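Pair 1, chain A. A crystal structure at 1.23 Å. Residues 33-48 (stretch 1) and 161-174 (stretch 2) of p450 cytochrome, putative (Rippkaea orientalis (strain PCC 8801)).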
# COMPACT_ATOMS: atom_id res chain seq x y z
N LYS A 33 27.73 -3.02 15.16
CA LYS A 33 28.98 -2.27 14.90
C LYS A 33 29.06 -1.93 13.42
O LYS A 33 29.34 -0.78 13.07
CB LYS A 33 30.19 -3.10 15.35
CG LYS A 33 31.56 -2.58 14.93
N ASN A 34 28.72 -2.90 12.57
CA ASN A 34 28.73 -2.69 11.11
C ASN A 34 27.72 -1.61 10.74
O ASN A 34 28.02 -0.78 9.89
CB ASN A 34 28.43 -4.00 10.38
CG ASN A 34 29.62 -4.92 10.26
OD1 ASN A 34 30.77 -4.52 10.54
ND2 ASN A 34 29.34 -6.17 9.89
N ALA A 35 26.53 -1.67 11.33
CA ALA A 35 25.46 -0.72 11.01
C ALA A 35 25.90 0.72 11.34
O ALA A 35 25.71 1.62 10.54
CB ALA A 35 24.21 -1.05 11.74
N TYR A 36 26.42 0.89 12.56
CA TYR A 36 26.87 2.23 13.00
C TYR A 36 27.97 2.76 12.07
O TYR A 36 27.93 3.93 11.64
CB TYR A 36 27.29 2.14 14.45
CG TYR A 36 27.67 3.46 15.08
CD1 TYR A 36 26.72 4.41 15.38
CD2 TYR A 36 28.97 3.67 15.47
CE1 TYR A 36 27.07 5.63 15.97
CE2 TYR A 36 29.31 4.83 16.15
CZ TYR A 36 28.36 5.80 16.38
OH TYR A 36 28.75 6.97 16.99
N GLN A 37 28.93 1.91 11.75
CA GLN A 37 30.03 2.31 10.83
C GLN A 37 29.47 2.64 9.45
O GLN A 37 29.89 3.66 8.85
CB GLN A 37 31.14 1.27 10.75
CG GLN A 37 31.89 1.10 12.06
CD GLN A 37 32.99 0.08 11.95
OE1 GLN A 37 33.07 -0.66 10.95
NE2 GLN A 37 33.86 -0.01 12.95
N LEU A 38 28.58 1.80 8.92
CA LEU A 38 27.95 2.09 7.62
C LEU A 38 27.26 3.43 7.64
O LEU A 38 27.39 4.16 6.65
CB LEU A 38 26.90 1.02 7.26
CG LEU A 38 27.41 -0.24 6.62
CD1 LEU A 38 26.23 -1.21 6.46
CD2 LEU A 38 28.03 0.08 5.27
N GLY A 39 26.49 3.71 8.68
CA GLY A 39 25.78 4.99 8.71
C GLY A 39 26.74 6.16 8.60
O GLY A 39 26.52 7.09 7.85
N GLN A 40 27.81 6.11 9.39
CA GLN A 40 28.86 7.15 9.35
C GLN A 40 29.44 7.25 7.94
O GLN A 40 29.55 8.34 7.40
CB GLN A 40 29.99 6.85 10.35
CG GLN A 40 29.56 6.96 11.78
CD GLN A 40 30.67 6.60 12.73
OE1 GLN A 40 31.52 7.44 13.01
NE2 GLN A 40 30.61 5.36 13.25
N LEU A 41 29.81 6.11 7.34
CA LEU A 41 30.50 6.14 6.03
C LEU A 41 29.56 6.64 4.92
O LEU A 41 30.01 7.35 4.02
CB LEU A 41 31.06 4.76 5.68
CG LEU A 41 32.12 4.21 6.60
CD1 LEU A 41 32.44 2.78 6.24
CD2 LEU A 41 33.39 5.06 6.57
N ILE A 42 28.29 6.26 4.97
CA ILE A 42 27.31 6.76 3.98
C ILE A 42 27.22 8.29 4.09
O ILE A 42 27.28 9.01 3.11
CB ILE A 42 25.96 6.05 4.22
CG1 ILE A 42 26.08 4.57 3.80
CG2 ILE A 42 24.81 6.76 3.52
CD1 ILE A 42 24.94 3.73 4.33
N ALA A 43 27.07 8.79 5.32
CA ALA A 43 26.96 10.23 5.54
C ALA A 43 28.25 10.94 5.11
O ALA A 43 28.15 12.03 4.53
CB ALA A 43 26.65 10.48 6.98
N LEU A 44 29.40 10.31 5.33
CA LEU A 44 30.67 11.02 5.01
C LEU A 44 30.84 11.14 3.49
O LEU A 44 31.56 12.02 3.03
CB LEU A 44 31.86 10.29 5.63
CG LEU A 44 31.96 10.45 7.15
CD1 LEU A 44 32.96 9.46 7.71
CD2 LEU A 44 32.31 11.89 7.55
N GLU A 45 30.17 10.30 2.71
CA GLU A 45 30.18 10.41 1.24
C GLU A 45 29.20 11.49 0.75
O GLU A 45 29.15 11.75 -0.48
CB GLU A 45 29.79 9.06 0.61
CG GLU A 45 30.80 7.98 0.83
CD GLU A 45 32.16 8.24 0.20
OE1 GLU A 45 32.23 9.00 -0.82
OE2 GLU A 45 33.16 7.73 0.75
N GLY A 46 28.38 12.04 1.63
CA GLY A 46 27.31 12.97 1.23
C GLY A 46 26.08 12.26 0.71
O GLY A 46 25.26 12.89 0.05
N TRP A 47 25.97 10.98 1.01
CA TRP A 47 24.80 10.16 0.59
C TRP A 47 23.71 10.25 1.64
O TRP A 47 23.97 10.56 2.80
CB TRP A 47 25.25 8.74 0.35
CG TRP A 47 26.29 8.59 -0.71
CD1 TRP A 47 26.65 9.48 -1.67
CD2 TRP A 47 27.12 7.45 -0.90
NE1 TRP A 47 27.64 8.95 -2.46
CE2 TRP A 47 27.94 7.71 -2.01
CE3 TRP A 47 27.25 6.22 -0.23
CZ2 TRP A 47 28.92 6.82 -2.44
CZ3 TRP A 47 28.23 5.36 -0.65
CH2 TRP A 47 29.03 5.64 -1.76
N VAL A 48 22.49 9.91 1.23
CA VAL A 48 21.34 9.89 2.13
C VAL A 48 21.16 8.46 2.64
O VAL A 48 21.25 7.49 1.81
CB VAL A 48 20.11 10.41 1.40
CG1 VAL A 48 18.88 10.31 2.27
CG2 VAL A 48 20.35 11.83 0.94
N SER A 161 33.10 -5.96 4.64
CA SER A 161 33.21 -4.92 5.68
C SER A 161 32.36 -3.73 5.28
O SER A 161 31.96 -3.59 4.14
CB SER A 161 34.64 -4.45 5.83
OG SER A 161 35.04 -3.76 4.66
N PRO A 162 32.06 -2.80 6.22
CA PRO A 162 31.41 -1.55 5.86
C PRO A 162 32.16 -0.79 4.77
O PRO A 162 31.53 -0.29 3.84
CB PRO A 162 31.35 -0.81 7.20
CG PRO A 162 31.25 -1.92 8.19
CD PRO A 162 32.23 -2.95 7.67
N GLU A 163 33.48 -0.67 4.89
CA GLU A 163 34.28 0.02 3.87
C GLU A 163 34.09 -0.62 2.50
O GLU A 163 33.98 0.08 1.50
CB GLU A 163 35.76 0.03 4.31
CG GLU A 163 36.01 0.85 5.54
CD GLU A 163 35.64 0.22 6.90
OE1 GLU A 163 35.24 -1.02 6.97
OE2 GLU A 163 35.75 0.97 7.92
N ASN A 164 34.06 -1.96 2.46
CA ASN A 164 33.87 -2.68 1.18
C ASN A 164 32.48 -2.37 0.62
O ASN A 164 32.36 -2.22 -0.59
CB ASN A 164 34.10 -4.18 1.40
CG ASN A 164 34.02 -4.99 0.13
OD1 ASN A 164 33.44 -6.07 0.13
ND2 ASN A 164 34.67 -4.53 -0.93
N CYS A 165 31.46 -2.23 1.47
CA CYS A 165 30.13 -1.80 0.98
C CYS A 165 30.24 -0.47 0.24
O CYS A 165 29.62 -0.34 -0.83
CB CYS A 165 29.12 -1.62 2.10
SG CYS A 165 28.67 -3.15 2.95
N ILE A 166 30.97 0.49 0.79
CA ILE A 166 31.09 1.81 0.16
C ILE A 166 31.81 1.66 -1.19
O ILE A 166 31.36 2.28 -2.17
CB ILE A 166 31.83 2.81 1.08
CG1 ILE A 166 31.12 2.94 2.43
CG2 ILE A 166 31.99 4.15 0.39
CD1 ILE A 166 29.70 3.46 2.38
N GLU A 167 32.88 0.86 -1.23
CA GLU A 167 33.62 0.61 -2.49
C GLU A 167 32.67 0.03 -3.54
O GLU A 167 32.66 0.51 -4.70
CB GLU A 167 34.77 -0.37 -2.28
N LEU A 168 31.83 -0.93 -3.13
CA LEU A 168 30.90 -1.58 -4.07
C LEU A 168 29.88 -0.56 -4.56
O LEU A 168 29.61 -0.52 -5.75
CB LEU A 168 30.23 -2.78 -3.41
CG LEU A 168 31.13 -3.99 -3.17
CD1 LEU A 168 30.42 -5.00 -2.28
CD2 LEU A 168 31.49 -4.65 -4.50
N ILE A 169 29.33 0.24 -3.66
CA ILE A 169 28.36 1.28 -4.07
C ILE A 169 28.98 2.19 -5.12
O ILE A 169 28.32 2.50 -6.10
CB ILE A 169 27.84 2.07 -2.87
CG1 ILE A 169 27.00 1.15 -1.96
CG2 ILE A 169 27.08 3.31 -3.32
CD1 ILE A 169 26.76 1.76 -0.59
N LYS A 170 30.20 2.67 -4.89
CA LYS A 170 30.84 3.57 -5.86
C LYS A 170 30.93 2.90 -7.23
O LYS A 170 30.68 3.56 -8.23
CB LYS A 170 32.21 4.00 -5.33
CG LYS A 170 32.09 4.98 -4.18
CD LYS A 170 33.39 5.34 -3.59
CE LYS A 170 33.18 6.35 -2.48
NZ LYS A 170 34.37 6.43 -1.61
N SER A 171 31.27 1.60 -7.28
CA SER A 171 31.37 0.89 -8.58
C SER A 171 29.98 0.76 -9.21
O SER A 171 29.87 0.88 -10.46
CB SER A 171 32.08 -0.41 -8.44
OG SER A 171 31.30 -1.30 -7.68
N ILE A 172 28.95 0.54 -8.40
CA ILE A 172 27.56 0.34 -8.89
C ILE A 172 27.02 1.65 -9.45
O ILE A 172 26.47 1.65 -10.57
CB ILE A 172 26.67 -0.22 -7.77
CG1 ILE A 172 27.08 -1.66 -7.45
CG2 ILE A 172 25.19 -0.11 -8.14
CD1 ILE A 172 26.59 -2.17 -6.13
N ILE A 173 27.13 2.73 -8.70
CA ILE A 173 26.48 3.99 -9.11
C ILE A 173 27.30 4.63 -10.25
O ILE A 173 26.71 5.37 -11.03
CB ILE A 173 26.16 4.91 -7.91
CG1 ILE A 173 27.40 5.48 -7.23
CG2 ILE A 173 25.26 4.16 -6.92
CD1 ILE A 173 27.08 6.25 -5.94
N THR A 174 28.57 4.24 -10.43
CA THR A 174 29.38 4.70 -11.60
C THR A 174 28.90 4.05 -12.89
O THR A 174 28.89 4.75 -13.92
CB THR A 174 30.89 4.46 -11.43
OG1 THR A 174 31.14 3.07 -11.27
CG2 THR A 174 31.44 5.22 -10.24

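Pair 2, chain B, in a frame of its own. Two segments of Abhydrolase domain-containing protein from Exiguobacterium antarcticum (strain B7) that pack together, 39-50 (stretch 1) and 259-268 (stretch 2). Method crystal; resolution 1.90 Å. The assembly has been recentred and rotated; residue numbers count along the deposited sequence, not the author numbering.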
# COMPACT_ATOMS: atom_id res chain seq x y z
N TYR B 39 -8.00 11.78 -28.64
CA TYR B 39 -7.05 11.42 -29.71
C TYR B 39 -6.22 10.15 -29.38
O TYR B 39 -5.90 9.37 -30.27
CB TYR B 39 -6.16 12.64 -30.11
CG TYR B 39 -7.01 13.74 -30.65
CD1 TYR B 39 -7.57 13.63 -31.91
CD2 TYR B 39 -7.45 14.79 -29.82
CE1 TYR B 39 -8.48 14.56 -32.38
CE2 TYR B 39 -8.34 15.73 -30.28
CZ TYR B 39 -8.86 15.61 -31.57
OH TYR B 39 -9.78 16.53 -32.07
N GLN B 40 -5.90 9.96 -28.10
CA GLN B 40 -5.24 8.77 -27.61
C GLN B 40 -6.20 7.62 -27.52
O GLN B 40 -5.91 6.53 -27.93
CB GLN B 40 -4.60 9.02 -26.23
CG GLN B 40 -3.36 9.89 -26.33
CD GLN B 40 -3.70 11.33 -26.66
OE1 GLN B 40 -4.49 11.94 -25.97
NE2 GLN B 40 -3.09 11.88 -27.68
N LYS B 41 -7.39 7.88 -26.99
CA LYS B 41 -8.40 6.83 -26.82
C LYS B 41 -8.71 6.17 -28.16
O LYS B 41 -8.91 4.94 -28.20
CB LYS B 41 -9.69 7.43 -26.19
CG LYS B 41 -10.93 6.57 -26.28
CD LYS B 41 -12.18 7.38 -25.97
CE LYS B 41 -12.52 8.34 -27.10
NZ LYS B 41 -13.72 9.18 -26.83
N ASN B 42 -8.80 6.97 -29.22
CA ASN B 42 -9.18 6.44 -30.57
C ASN B 42 -8.19 5.37 -30.96
O ASN B 42 -8.58 4.29 -31.40
CB ASN B 42 -9.18 7.48 -31.66
CG ASN B 42 -10.24 8.53 -31.48
OD1 ASN B 42 -11.29 8.32 -30.84
ND2 ASN B 42 -10.00 9.69 -32.09
N ARG B 43 -6.91 5.67 -30.77
CA ARG B 43 -5.86 4.68 -31.06
C ARG B 43 -5.86 3.48 -30.12
O ARG B 43 -5.71 2.35 -30.60
CB ARG B 43 -4.46 5.30 -31.14
CG ARG B 43 -3.37 4.40 -31.79
CD ARG B 43 -3.43 4.34 -33.32
NE ARG B 43 -3.58 5.69 -33.87
CZ ARG B 43 -3.91 5.98 -35.14
NH1 ARG B 43 -4.09 5.01 -36.05
NH2 ARG B 43 -4.04 7.28 -35.51
N LEU B 44 -6.02 3.65 -28.80
CA LEU B 44 -6.06 2.46 -27.89
C LEU B 44 -7.17 1.50 -28.28
O LEU B 44 -6.99 0.24 -28.36
CB LEU B 44 -6.22 2.87 -26.43
CG LEU B 44 -5.00 3.68 -25.99
CD1 LEU B 44 -5.31 4.57 -24.79
CD2 LEU B 44 -3.85 2.75 -25.66
N LEU B 45 -8.31 2.08 -28.59
CA LEU B 45 -9.47 1.25 -29.06
C LEU B 45 -9.19 0.51 -30.39
O LEU B 45 -9.38 -0.69 -30.48
CB LEU B 45 -10.70 2.13 -29.19
CG LEU B 45 -11.72 2.22 -28.05
CD1 LEU B 45 -11.44 1.65 -26.69
CD2 LEU B 45 -12.20 3.64 -27.92
N GLU B 46 -8.67 1.18 -31.42
CA GLU B 46 -8.35 0.37 -32.60
C GLU B 46 -7.27 -0.69 -32.36
O GLU B 46 -7.31 -1.73 -32.96
CB GLU B 46 -8.09 1.20 -33.84
CG GLU B 46 -6.74 1.80 -34.02
CD GLU B 46 -6.63 2.47 -35.37
OE1 GLU B 46 -7.17 1.90 -36.33
OE2 GLU B 46 -6.02 3.55 -35.49
N GLU B 47 -6.36 -0.48 -31.41
CA GLU B 47 -5.30 -1.49 -31.15
C GLU B 47 -5.83 -2.58 -30.20
O GLU B 47 -5.08 -3.47 -29.80
CB GLU B 47 -4.06 -0.83 -30.56
CG GLU B 47 -3.48 0.31 -31.39
CD GLU B 47 -2.61 -0.15 -32.53
OE1 GLU B 47 -2.94 0.10 -33.72
OE2 GLU B 47 -1.60 -0.78 -32.21
N GLY B 48 -7.10 -2.48 -29.81
CA GLY B 48 -7.81 -3.51 -29.07
C GLY B 48 -7.59 -3.46 -27.58
O GLY B 48 -7.66 -4.51 -26.93
N TYR B 49 -7.27 -2.28 -27.03
CA TYR B 49 -7.21 -2.09 -25.58
C TYR B 49 -8.52 -1.50 -25.06
O TYR B 49 -9.35 -1.05 -25.83
CB TYR B 49 -6.00 -1.19 -25.25
CG TYR B 49 -4.73 -1.98 -25.52
CD1 TYR B 49 -4.14 -2.77 -24.52
CD2 TYR B 49 -4.17 -2.02 -26.79
CE1 TYR B 49 -3.01 -3.55 -24.77
CE2 TYR B 49 -3.06 -2.80 -27.07
CZ TYR B 49 -2.48 -3.55 -26.06
OH TYR B 49 -1.37 -4.31 -26.36
N ARG B 50 -8.70 -1.55 -23.75
CA ARG B 50 -9.86 -1.07 -23.10
C ARG B 50 -9.52 0.26 -22.42
O ARG B 50 -8.64 0.31 -21.56
CB ARG B 50 -10.30 -2.09 -22.10
CG ARG B 50 -11.56 -1.74 -21.37
CD ARG B 50 -11.89 -2.89 -20.45
NE ARG B 50 -12.97 -2.54 -19.54
CZ ARG B 50 -13.41 -3.33 -18.57
NH1 ARG B 50 -12.84 -4.54 -18.38
NH2 ARG B 50 -14.39 -2.92 -17.75
N THR B 259 0.70 9.81 -28.70
CA THR B 259 -0.13 8.62 -28.86
C THR B 259 0.68 7.36 -29.16
O THR B 259 0.49 6.33 -28.56
CB THR B 259 -1.28 8.79 -29.93
OG1 THR B 259 -0.78 9.30 -31.17
CG2 THR B 259 -2.21 9.77 -29.50
N GLU B 260 1.62 7.42 -30.07
CA GLU B 260 2.28 6.20 -30.43
C GLU B 260 3.34 5.74 -29.39
O GLU B 260 3.51 4.58 -29.21
CB GLU B 260 2.78 6.30 -31.88
CG GLU B 260 1.65 6.48 -32.91
CD GLU B 260 0.64 5.31 -33.01
OE1 GLU B 260 -0.56 5.58 -33.21
OE2 GLU B 260 1.04 4.13 -32.92
N THR B 261 3.95 6.66 -28.63
CA THR B 261 4.71 6.31 -27.42
C THR B 261 3.84 5.62 -26.33
O THR B 261 4.27 4.69 -25.64
CB THR B 261 5.33 7.60 -26.81
OG1 THR B 261 6.11 8.29 -27.80
CG2 THR B 261 6.22 7.31 -25.63
N LEU B 262 2.61 6.10 -26.17
CA LEU B 262 1.71 5.62 -25.11
C LEU B 262 1.32 4.18 -25.48
O LEU B 262 1.39 3.25 -24.69
CB LEU B 262 0.50 6.55 -25.09
CG LEU B 262 -0.36 6.74 -23.87
CD1 LEU B 262 -1.68 7.40 -24.31
CD2 LEU B 262 -0.64 5.45 -23.12
N VAL B 263 1.01 4.01 -26.76
CA VAL B 263 0.58 2.74 -27.28
C VAL B 263 1.65 1.68 -27.21
O VAL B 263 1.36 0.54 -26.86
CB VAL B 263 0.12 2.90 -28.75
CG1 VAL B 263 0.01 1.55 -29.46
CG2 VAL B 263 -1.23 3.66 -28.77
N SER B 264 2.86 2.05 -27.63
CA SER B 264 4.00 1.17 -27.54
C SER B 264 4.27 0.71 -26.12
O SER B 264 4.53 -0.46 -25.92
CB SER B 264 5.26 1.88 -28.06
OG SER B 264 5.13 2.21 -29.43
N TYR B 265 4.25 1.63 -25.15
CA TYR B 265 4.44 1.28 -23.76
C TYR B 265 3.32 0.41 -23.18
O TYR B 265 3.59 -0.51 -22.40
CB TYR B 265 4.61 2.54 -22.92
CG TYR B 265 5.24 2.36 -21.56
CD1 TYR B 265 6.59 1.96 -21.42
CD2 TYR B 265 4.51 2.58 -20.42
CE1 TYR B 265 7.15 1.81 -20.16
CE2 TYR B 265 5.06 2.42 -19.17
CZ TYR B 265 6.39 2.05 -19.02
OH TYR B 265 6.92 1.89 -17.73
N VAL B 266 2.06 0.67 -23.55
CA VAL B 266 0.97 -0.24 -23.15
C VAL B 266 1.23 -1.66 -23.69
O VAL B 266 1.08 -2.62 -22.94
CB VAL B 266 -0.49 0.24 -23.45
CG1 VAL B 266 -0.70 1.71 -23.09
CG2 VAL B 266 -0.95 -0.04 -24.87
N LYS B 267 1.67 -1.75 -24.96
CA LYS B 267 2.11 -3.03 -25.59
C LYS B 267 3.30 -3.72 -24.87
O LYS B 267 3.27 -4.92 -24.67
CB LYS B 267 2.42 -2.85 -27.10
CG LYS B 267 1.19 -2.74 -28.01
CD LYS B 267 1.53 -2.17 -29.38
CE LYS B 267 0.45 -2.41 -30.42
NZ LYS B 267 0.50 -3.78 -31.07
N SER B 268 4.34 -2.95 -24.49
CA SER B 268 5.44 -3.49 -23.68
C SER B 268 6.19 -2.47 -22.82
O SER B 268 6.56 -1.40 -23.29
CB SER B 268 6.48 -4.14 -24.58
OG SER B 268 7.75 -4.14 -23.95
O HOH W 1 -1.83 8.64 -33.74

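Pairs 1 and 2 share one backbone arrangement: two helices from distant parts of a chain pack with their N-to-C directions 40° apart in pair 1 and 39° in pair 2, the axes approaching to 9.5 and 9.8 Å. The central residues superpose with an RMSD of 0.5 Å. In both, the first helix ends in a Schellman motif at a glycine of positive phi, A:Gly46 and B:Gly48, and the next residue is an aromatic turned back onto the second helix.

The nearest CA atoms across the pair are those of A:Leu38 and A:Pro162, matched by B:Gln40 and B:Thr259, with a CA–CA distance of 5.3 Å in both. A:Pro162 is a knob among A:Asn34, A:Gln37, A:Leu38 and A:Leu41; its CB lies 3.9 Å from A:Leu38 CD2. In pair 2 the threonine methyl B:Thr259 CG2 sits only 2.9 Å from B:Gln40 NE2, a tight approach, while B:Gln40 CG meets B:Leu262 CD1 at 3.6 Å. The match of B:Leu262 is A:Cys165, whose CB touches A:Leu38 CD2 at 3.8 Å.

One turn on, A:Leu41 matches B:Arg43. A:Leu41 is apolar, its CB 3.7 Å from A:Ile166 CG1 and its CD1 4.1 Å from A:Glu163 CG. B:Arg43 keeps an aliphatic contact, its CG 3.8 Å from B:Val263 CG2, but also brings a charge to the contact: B:Arg43 NE lies 3.1 Å from B:Glu260 OE1, a salt bridge of charges alone, since the oxygen is well out of the guanidinium plane. A water accepts weakly from B:Arg43 NH2 (3.1 Å) and donates to B:Thr259 OG1 (2.9 Å).

The CA-to-CB bonds of A:Ile42 and B:Leu44 both run sideways, though the end of B:Leu44 comes nearer. A:Ile42 CG1 reaches A:Ile166 CD1 at 4.0 Å; B:Leu44 CD2 touches both B:Val263 CG2 (4.2 Å) and B:Val266 CG2 (4.1 Å), so it extends a turn further along the second helix.

A:Glu45 and B:Glu47 face matched lysines. A:Lys170 NZ donates to A:Glu45 OE2 at 3.0 Å, a hydrogen-bonded salt bridge; B:Glu47 OE2 to B:Lys267 NZ is long, 3.8 Å, and the carboxylate oxygen B:Glu47 OE2 lies closer to B:Lys267 CE, at 3.2 Å.

The aromatics close the contact. The larger A:Trp47 spans three isoleucines: CZ3 to A:Ile166 CD1 3.9 Å, CH2 to A:Ile169 CG2 3.4 Å, CZ2 to A:Ile173 CD1 4.0 Å, with A:Lys170 CG at its edge. B:Tyr49 instead receives B:Val266 CG2 over one face, 3.9 Å from the ring centroid, a CH-pi contact, and its OH lies 3.4 Å from B:Lys267 CG.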